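Local coordinates for protein DNA polymerase III subunit beta (Pseudomonas aeruginosa, PDB 4TSZ) that confers processivity on DNA polymerases and other proteins by tethering them to DNA, as a member of the beta family of ring-forming replication subunits, at residues L127-A132 and L161-G166; A206-E211 and F232-K237; E267-T272 and I283-S288. All coordinates share one frame; numbering follows the deposited sequence.

Interaction 1: residues L127-A132 and L161-G166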
loop_
_atom_site.group_PDB
_atom_site.type_symbol
_atom_site.label_atom_id
_atom_site.label_comp_id
_atom_site.label_asym_id
_atom_site.label_seq_id
_atom_site.Cartn_x
_atom_site.Cartn_y
_atom_site.Cartn_z
ATOM N N LEU E 127 20.693 -20.390 28.232
ATOM C CA LEU E 127 19.665 -19.813 29.080
ATOM C C LEU E 127 18.284 -20.044 28.484
ATOM O O LEU E 127 18.108 -19.939 27.276
ATOM C CB LEU E 127 19.920 -18.296 29.235
ATOM C CG LEU E 127 19.155 -17.612 30.364
ATOM C CD1 LEU E 127 19.966 -17.587 31.657
ATOM C CD2 LEU E 127 18.724 -16.231 29.956
ATOM N N ASN E 128 17.307 -20.360 29.334
ATOM C CA ASN E 128 15.921 -20.522 28.920
ATOM C C ASN E 128 14.951 -20.001 29.956
ATOM O O ASN E 128 15.102 -20.270 31.150
ATOM C CB ASN E 128 15.570 -21.918 28.386
ATOM C CG ASN E 128 15.871 -23.112 29.257
ATOM O OD1 ASN E 128 15.871 -23.070 30.495
ATOM N ND2 ASN E 128 16.015 -24.247 28.604
ATOM N N PHE E 129 13.996 -19.189 29.500
ATOM C CA PHE E 129 13.010 -18.548 30.364
ATOM C C PHE E 129 11.700 -18.331 29.624
ATOM O O PHE E 129 11.672 -18.337 28.394
ATOM C CB PHE E 129 13.562 -17.192 30.871
ATOM C CG PHE E 129 13.861 -16.167 29.793
ATOM C CD1 PHE E 129 15.115 -16.109 29.191
ATOM C CD2 PHE E 129 12.897 -15.251 29.397
ATOM C CE1 PHE E 129 15.391 -15.162 28.195
ATOM C CE2 PHE E 129 13.169 -14.312 28.394
ATOM C CZ PHE E 129 14.419 -14.264 27.810
ATOM N N SER E 130 10.625 -18.107 30.384
ATOM C CA SER E 130 9.305 -17.802 29.846
ATOM C C SER E 130 9.006 -16.325 30.113
ATOM O O SER E 130 9.425 -15.784 31.140
ATOM C CB SER E 130 8.248 -18.696 30.483
ATOM O OG SER E 130 7.143 -18.839 29.606
ATOM N N ILE E 131 8.316 -15.670 29.182
ATOM C CA ILE E 131 7.975 -14.249 29.284
ATOM C C ILE E 131 6.658 -13.938 28.564
ATOM O O ILE E 131 6.319 -14.600 27.586
ATOM C CB ILE E 131 9.167 -13.337 28.805
ATOM C CG1 ILE E 131 8.989 -11.865 29.258
ATOM C CG2 ILE E 131 9.475 -13.476 27.287
ATOM C CD1 ILE E 131 10.075 -10.872 28.840
ATOM N N ALA E 132 5.923 -12.922 29.045
ATOM C CA ALA E 132 4.697 -12.443 28.408
ATOM C C ALA E 132 5.068 -11.941 27.005
ATOM O O ALA E 132 6.077 -11.242 26.857
ATOM C CB ALA E 132 4.105 -11.300 29.217
ATOM N N LEU E 161 19.849 -8.244 22.690
ATOM C CA LEU E 161 18.940 -8.740 23.720
ATOM C C LEU E 161 19.874 -9.176 24.833
ATOM O O LEU E 161 20.773 -9.990 24.608
ATOM C CB LEU E 161 18.012 -9.880 23.257
ATOM C CG LEU E 161 16.936 -9.543 22.229
ATOM C CD1 LEU E 161 16.101 -10.759 21.905
ATOM C CD2 LEU E 161 16.032 -8.401 22.699
ATOM N N GLU E 162 19.742 -8.535 25.995
ATOM C CA GLU E 162 20.631 -8.751 27.122
ATOM C C GLU E 162 19.891 -9.124 28.403
ATOM O O GLU E 162 18.913 -8.471 28.767
ATOM C CB GLU E 162 21.487 -7.487 27.319
ATOM C CG GLU E 162 22.478 -7.515 28.462
ATOM C CD GLU E 162 22.995 -6.132 28.797
ATOM O OE1 GLU E 162 23.958 -5.680 28.138
ATOM O OE2 GLU E 162 22.394 -5.471 29.673
ATOM N N VAL E 163 20.362 -10.186 29.081
ATOM C CA VAL E 163 19.828 -10.596 30.379
ATOM C C VAL E 163 20.896 -10.259 31.414
ATOM O O VAL E 163 22.052 -10.658 31.254
ATOM C CB VAL E 163 19.253 -12.040 30.496
ATOM C CG1 VAL E 163 18.307 -12.365 29.348
ATOM C CG2 VAL E 163 20.347 -13.091 30.603
ATOM N N ASN E 164 20.539 -9.445 32.414
ATOM C CA ASN E 164 21.476 -9.004 33.445
ATOM C C ASN E 164 20.733 -8.735 34.745
ATOM O O ASN E 164 19.804 -7.924 34.765
ATOM C CB ASN E 164 22.255 -7.763 32.967
ATOM C CG ASN E 164 23.455 -7.410 33.808
ATOM O OD1 ASN E 164 24.230 -8.271 34.255
ATOM N ND2 ASN E 164 23.650 -6.121 34.020
ATOM N N GLY E 165 21.120 -9.457 35.801
ATOM C CA GLY E 165 20.509 -9.353 37.126
ATOM C C GLY E 165 19.249 -10.190 37.238
ATOM O O GLY E 165 19.158 -11.101 38.065
ATOM N N GLY E 166 18.301 -9.874 36.372
ATOM C CA GLY E 166 16.991 -10.491 36.222
ATOM C C GLY E 166 16.222 -9.735 35.154
ATOM O O GLY E 166 15.144 -10.155 34.718
#
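With CG anti to the backbone N (chi1 -165°), L127 extends its branched end from strand 125-132 toward V163, whose CG1 lies anti to its own carbonyl carbon (chi1 -48°) and whose CG2 stands between the backbone N and the carbonyl carbon. The two residues meet tip to tip. L127 CD2 lies 3.6 Å from V163 CG2 and 3.9 Å from V163 CG1, so one leucine methyl rests against both arms of the valine. The backbones remain well apart, the CA atoms of L127 and V163 being separated by 9.3 Å, and no hydrogen bond links the two segments. F129, two residues further along the same strand, turns its ring toward the same valine, and its CE1 approaches V163 CG1 obliquely at 4.2 Å. Strand 125-132 of the central domain is, within the chain, an outermost strand of an eight-stranded antiparallel sheet that continues into the N-terminal domain, bonded to strand 215-221, while strand 158-164 belongs to a second such sheet that continues into the C-terminal domain. The contact therefore joins two sheets through apolar side chains. L168, from strand 167-173, touches both F129 and V163, and S189 lies against both L127 and V163. E162 projects from the other side of its strand, where OE1 is hydrogen-bonded to Q194 NE2 and Y246 OH. Beyond V163 the chain reverses direction through G165, whose positive phi fits a classic gamma turn closed by the bond from G166 N to N164 O, 2.9 Å long.

Interaction 2: residues A206-E211 and F232-K237; sequences ARLLTE and FTFTSK
L208, in the last turn of helix 199-208, packs against two phenylalanines of strand 232-237, a helix-on-sheet contact in the central domain whose sheet runs on into the N-terminal domain through strand 52-59. The leucine crosses F232 at a slant and F234 at about a right angle. Its CB sits 3.5 Å from F232 CZ, while CD1 reaches past to F234 CD2 at 3.8 Å; both approach their rings obliquely. The two rings leave the strand with different first torsions: CG of F232 lies between backbone N and carbonyl carbon (chi1 80°), whereas that of F234 is anti to its N (chi1 165°). L54 of strand 52-59 touches all three side chains, so residues from both domains build this buried patch. Straight after L208 the helix ends in an inverse gamma turn centred on L209, with a weak bond of 2.9 Å from T210 N to L208 O. L209 itself packs on Q133 and L136 of helix 133-141. F234 N lies at the edge of the F232 ring, in its plane, and on the helix side F232 CE2 comes within 3.6 Å of L208 O.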
loop_
_atom_site.group_PDB
_atom_site.type_symbol
_atom_site.label_atom_id
_atom_site.label_comp_id
_atom_site.label_asym_id
_atom_site.label_seq_id
_atom_site.Cartn_x
_atom_site.Cartn_y
_atom_site.Cartn_z
ATOM N N ALA E 206 8.727 -9.871 16.374
ATOM C CA ALA E 206 7.810 -8.867 16.942
ATOM C C ALA E 206 6.414 -8.962 16.317
ATOM O O ALA E 206 5.422 -8.898 17.046
ATOM C CB ALA E 206 8.366 -7.463 16.770
ATOM N N ARG E 207 6.346 -9.168 14.986
ATOM C CA ARG E 207 5.087 -9.310 14.255
ATOM C C ARG E 207 4.339 -10.590 14.628
ATOM O O ARG E 207 3.106 -10.600 14.602
ATOM C CB ARG E 207 5.302 -9.228 12.740
ATOM C CG ARG E 207 5.633 -7.825 12.241
ATOM C CD ARG E 207 5.638 -7.755 10.715
ATOM N NE ARG E 207 6.639 -8.634 10.102
ATOM C CZ ARG E 207 7.862 -8.248 9.750
ATOM N NH1 ARG E 207 8.257 -6.995 9.955
ATOM N NH2 ARG E 207 8.702 -9.110 9.191
ATOM N N LEU E 208 5.076 -11.649 14.989
ATOM C CA LEU E 208 4.511 -12.931 15.411
ATOM C C LEU E 208 3.928 -12.891 16.826
ATOM O O LEU E 208 3.031 -13.680 17.119
ATOM C CB LEU E 208 5.559 -14.053 15.300
ATOM C CG LEU E 208 6.026 -14.441 13.891
ATOM C CD1 LEU E 208 7.283 -15.309 13.959
ATOM C CD2 LEU E 208 4.924 -15.163 13.100
ATOM N N LEU E 209 4.423 -11.977 17.694
ATOM C CA LEU E 209 3.990 -11.850 19.094
ATOM C C LEU E 209 2.654 -11.083 19.235
ATOM O O LEU E 209 2.591 -10.013 19.850
ATOM C CB LEU E 209 5.109 -11.247 19.979
ATOM C CG LEU E 209 6.439 -11.996 20.032
ATOM C CD1 LEU E 209 7.543 -11.101 20.546
ATOM C CD2 LEU E 209 6.343 -13.271 20.842
ATOM N N THR E 210 1.581 -11.673 18.681
ATOM C CA THR E 210 0.223 -11.114 18.635
ATOM C C THR E 210 -0.661 -11.406 19.865
ATOM O O THR E 210 -1.624 -10.666 20.110
ATOM C CB THR E 210 -0.459 -11.496 17.308
ATOM O OG1 THR E 210 -0.413 -12.920 17.140
ATOM C CG2 THR E 210 0.175 -10.804 16.106
ATOM N N GLU E 211 -0.344 -12.474 20.627
ATOM C CA GLU E 211 -1.100 -12.881 21.811
ATOM C C GLU E 211 -0.907 -11.884 22.940
ATOM O O GLU E 211 0.074 -11.984 23.680
ATOM N N PHE E 232 3.466 -22.024 17.322
ATOM C CA PHE E 232 4.664 -21.825 16.511
ATOM C C PHE E 232 5.996 -21.914 17.265
ATOM O O PHE E 232 6.070 -21.631 18.461
ATOM C CB PHE E 232 4.587 -20.530 15.659
ATOM C CG PHE E 232 4.909 -19.208 16.348
ATOM C CD1 PHE E 232 6.227 -18.829 16.588
ATOM C CD2 PHE E 232 3.895 -18.311 16.690
ATOM C CE1 PHE E 232 6.525 -17.610 17.213
ATOM C CE2 PHE E 232 4.193 -17.086 17.323
ATOM C CZ PHE E 232 5.506 -16.747 17.582
ATOM N N THR E 233 7.054 -22.278 16.527
ATOM C CA THR E 233 8.438 -22.292 16.985
ATOM C C THR E 233 9.220 -21.424 16.004
ATOM O O THR E 233 9.255 -21.703 14.796
ATOM C CB THR E 233 9.028 -23.708 17.131
ATOM O OG1 THR E 233 8.255 -24.445 18.072
ATOM C CG2 THR E 233 10.484 -23.685 17.589
ATOM N N PHE E 234 9.809 -20.353 16.526
ATOM C CA PHE E 234 10.619 -19.428 15.754
ATOM C C PHE E 234 12.070 -19.661 16.126
ATOM O O PHE E 234 12.403 -19.669 17.307
ATOM C CB PHE E 234 10.194 -17.966 16.035
ATOM C CG PHE E 234 11.163 -16.894 15.581
ATOM C CD1 PHE E 234 12.224 -16.499 16.394
ATOM C CD2 PHE E 234 10.990 -16.249 14.368
ATOM C CE1 PHE E 234 13.118 -15.513 15.976
ATOM C CE2 PHE E 234 11.876 -15.250 13.956
ATOM C CZ PHE E 234 12.936 -14.888 14.764
ATOM N N THR E 235 12.930 -19.841 15.122
ATOM C CA THR E 235 14.365 -19.991 15.341
ATOM C C THR E 235 15.105 -19.031 14.431
ATOM O O THR E 235 14.810 -18.952 13.242
ATOM C CB THR E 235 14.853 -21.448 15.181
ATOM O OG1 THR E 235 13.964 -22.337 15.856
ATOM C CG2 THR E 235 16.254 -21.648 15.728
ATOM N N SER E 236 16.051 -18.288 14.996
ATOM C CA SER E 236 16.881 -17.367 14.235
ATOM C C SER E 236 18.331 -17.586 14.584
ATOM O O SER E 236 18.669 -17.794 15.745
ATOM C CB SER E 236 16.489 -15.916 14.517
ATOM O OG SER E 236 17.337 -14.997 13.848
ATOM N N LYS E 237 19.203 -17.475 13.572
ATOM C CA LYS E 237 20.647 -17.515 13.781
ATOM C C LYS E 237 20.990 -16.159 14.422
ATOM O O LYS E 237 20.212 -15.200 14.284
ATOM C CB LYS E 237 21.381 -17.677 12.432
#

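Interaction 3: residues E267-T272 and I283-S288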
loop_
_atom_site.group_PDB
_atom_site.type_symbol
_atom_site.label_atom_id
_atom_site.label_comp_id
_atom_site.label_asym_id
_atom_site.label_seq_id
_atom_site.Cartn_x
_atom_site.Cartn_y
_atom_site.Cartn_z
ATOM N N GLU E 267 4.264 17.513 16.205
ATOM C CA GLU E 267 3.576 18.335 15.195
ATOM C C GLU E 267 4.471 19.432 14.634
ATOM O O GLU E 267 4.519 19.619 13.411
ATOM C CB GLU E 267 2.269 18.920 15.745
ATOM C CG GLU E 267 1.156 17.893 15.859
ATOM C CD GLU E 267 0.124 18.135 16.949
ATOM O OE1 GLU E 267 -0.715 17.234 17.175
ATOM O OE2 GLU E 267 0.160 19.209 17.593
ATOM N N ALA E 268 5.204 20.132 15.526
ATOM C CA ALA E 268 6.141 21.195 15.152
ATOM C C ALA E 268 7.330 20.639 14.371
ATOM O O ALA E 268 7.745 21.261 13.390
ATOM C CB ALA E 268 6.624 21.924 16.392
ATOM N N PHE E 269 7.879 19.465 14.797
ATOM C CA PHE E 269 8.980 18.815 14.083
ATOM C C PHE E 269 8.516 18.362 12.687
ATOM O O PHE E 269 9.241 18.566 11.730
ATOM C CB PHE E 269 9.596 17.647 14.886
ATOM C CG PHE E 269 10.414 18.028 16.104
ATOM C CD1 PHE E 269 11.157 19.203 16.128
ATOM C CD2 PHE E 269 10.491 17.184 17.203
ATOM C CE1 PHE E 269 11.907 19.557 17.264
ATOM C CE2 PHE E 269 11.245 17.534 18.336
ATOM C CZ PHE E 269 11.948 18.717 18.358
ATOM N N SER E 270 7.290 17.809 12.568
ATOM C CA SER E 270 6.731 17.370 11.279
ATOM C C SER E 270 6.540 18.556 10.313
ATOM O O SER E 270 6.887 18.436 9.136
ATOM C CB SER E 270 5.397 16.649 11.473
ATOM O OG SER E 270 5.561 15.420 12.153
ATOM N N ARG E 271 6.019 19.705 10.817
ATOM C CA ARG E 271 5.802 20.914 9.997
ATOM C C ARG E 271 7.120 21.458 9.470
ATOM O O ARG E 271 7.235 21.692 8.266
ATOM C CB ARG E 271 5.057 22.005 10.769
ATOM C CG ARG E 271 3.572 21.720 10.945
ATOM C CD ARG E 271 2.815 22.891 11.520
ATOM N NE ARG E 271 2.996 23.020 12.965
ATOM C CZ ARG E 271 2.193 22.476 13.870
ATOM N NH1 ARG E 271 1.156 21.741 13.492
ATOM N NH2 ARG E 271 2.418 22.665 15.160
ATOM N N THR E 272 8.116 21.651 10.366
ATOM C CA THR E 272 9.434 22.173 9.990
ATOM C C THR E 272 10.205 21.231 9.050
ATOM O O THR E 272 10.882 21.714 8.147
ATOM C CB THR E 272 10.252 22.633 11.213
ATOM O OG1 THR E 272 10.475 21.526 12.081
ATOM C CG2 THR E 272 9.591 23.781 11.970
ATOM N N ILE E 283 17.654 20.298 11.292
ATOM C CA ILE E 283 16.857 21.351 11.914
ATOM C C ILE E 283 17.707 22.004 12.985
ATOM O O ILE E 283 18.636 21.377 13.514
ATOM C CB ILE E 283 15.470 20.892 12.443
ATOM C CG1 ILE E 283 15.587 19.816 13.551
ATOM C CG2 ILE E 283 14.533 20.491 11.292
ATOM C CD1 ILE E 283 14.400 19.685 14.440
ATOM N N ARG E 284 17.418 23.263 13.279
ATOM C CA ARG E 284 18.112 24.002 14.318
ATOM C C ARG E 284 17.151 24.241 15.477
ATOM O O ARG E 284 16.012 24.672 15.278
ATOM C CB ARG E 284 18.677 25.322 13.782
ATOM C CG ARG E 284 19.524 26.090 14.806
ATOM C CD ARG E 284 19.845 27.487 14.331
ATOM N NE ARG E 284 18.643 28.322 14.255
ATOM C CZ ARG E 284 18.621 29.565 13.782
ATOM N NH1 ARG E 284 19.735 30.135 13.333
ATOM N NH2 ARG E 284 17.483 30.248 13.752
ATOM N N LEU E 285 17.622 23.929 16.684
ATOM C CA LEU E 285 16.891 24.105 17.928
ATOM C C LEU E 285 17.525 25.255 18.710
ATOM O O LEU E 285 18.749 25.326 18.823
ATOM C CB LEU E 285 16.972 22.795 18.742
ATOM C CG LEU E 285 15.763 21.847 18.791
ATOM C CD1 LEU E 285 15.050 21.722 17.463
ATOM C CD2 LEU E 285 16.164 20.485 19.319
ATOM N N GLN E 286 16.693 26.174 19.209
ATOM C CA GLN E 286 17.143 27.267 20.058
ATOM C C GLN E 286 16.330 27.206 21.326
ATOM O O GLN E 286 15.139 27.528 21.329
ATOM C CB GLN E 286 17.058 28.632 19.371
ATOM C CG GLN E 286 18.142 28.838 18.317
ATOM C CD GLN E 286 17.983 30.118 17.528
ATOM O OE1 GLN E 286 18.956 30.662 17.002
ATOM N NE2 GLN E 286 16.755 30.618 17.388
ATOM N N LEU E 287 16.962 26.681 22.379
ATOM C CA LEU E 287 16.362 26.513 23.693
ATOM C C LEU E 287 16.677 27.703 24.583
ATOM O O LEU E 287 17.811 28.175 24.612
ATOM C CB LEU E 287 16.873 25.201 24.324
ATOM C CG LEU E 287 16.347 24.824 25.711
ATOM C CD1 LEU E 287 14.863 24.428 25.675
ATOM C CD2 LEU E 287 17.202 23.730 26.328
ATOM N N SER E 288 15.654 28.193 25.291
ATOM C CA SER E 288 15.707 29.294 26.258
ATOM C C SER E 288 14.572 29.070 27.263
ATOM O O SER E 288 13.774 28.145 27.067
ATOM C CB SER E 288 15.583 30.648 25.559
ATOM O OG SER E 288 14.326 30.818 24.926
#
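I283 opens the contact from the strand side, setting its CD1 methyl 3.7 Å from F269 CD1 and 3.8 Å from F269 CE1. CG1 stands between the backbone N and the carbonyl carbon (chi1 62°) and carries CD1 to the ring, while CG2 faces T272, 4.3 Å from its OG1. The phenylalanine and isoleucine cross at about a right angle, with the methyl oblique to the ring. R284 points to the other face of the strand, where it has a long, weak ion pair with E318. The end of the L285 side chain bends back to the helix, and its CD1 meets F269 CE1 at 3.8 Å, at the ring edge and near its plane. One aromatic ring of helix 262-273 thus receives methyls from two alternate residues of strand 282-288. The helix follows strand 256-261 and precedes strands 282-288, 291-297 and 303-309, a beta-alpha-beta-beta-beta unit, and packs on the four-stranded antiparallel sheet of the C-terminal domain beside helix 323-330. The short helix and strand segments run at 138° to each other, their axes 10.6 Å apart. V323 of helix 323-330 touches both F269 and I283, and I294 of strand 291-297 touches both F269 and T272. On the helix, R271 forms a salt bridge with E306 and donates from NH1 to S82 O of the second subunit.

Overall arrangement
All three contacts across the segments are apolar and lack hydrogen bonds, but they differ in the elements they join. Interaction 1 sets sheet against sheet and is partly buried; interactions 2 and 3 set a helix against a strand and are buried. Interactions 1 and 2 belong to the central domain and reach the same eight-stranded sheet, at an outermost strand within the chain and at the strand bordering the N-terminal domain; their centres are about 16 Å apart and they do not touch. Interaction 3 lies in the C-terminal domain, its centre about 39 Å from that of interaction 1; there only R271, not part of the apolar contact, reaches the second subunit, which touches neither other contact.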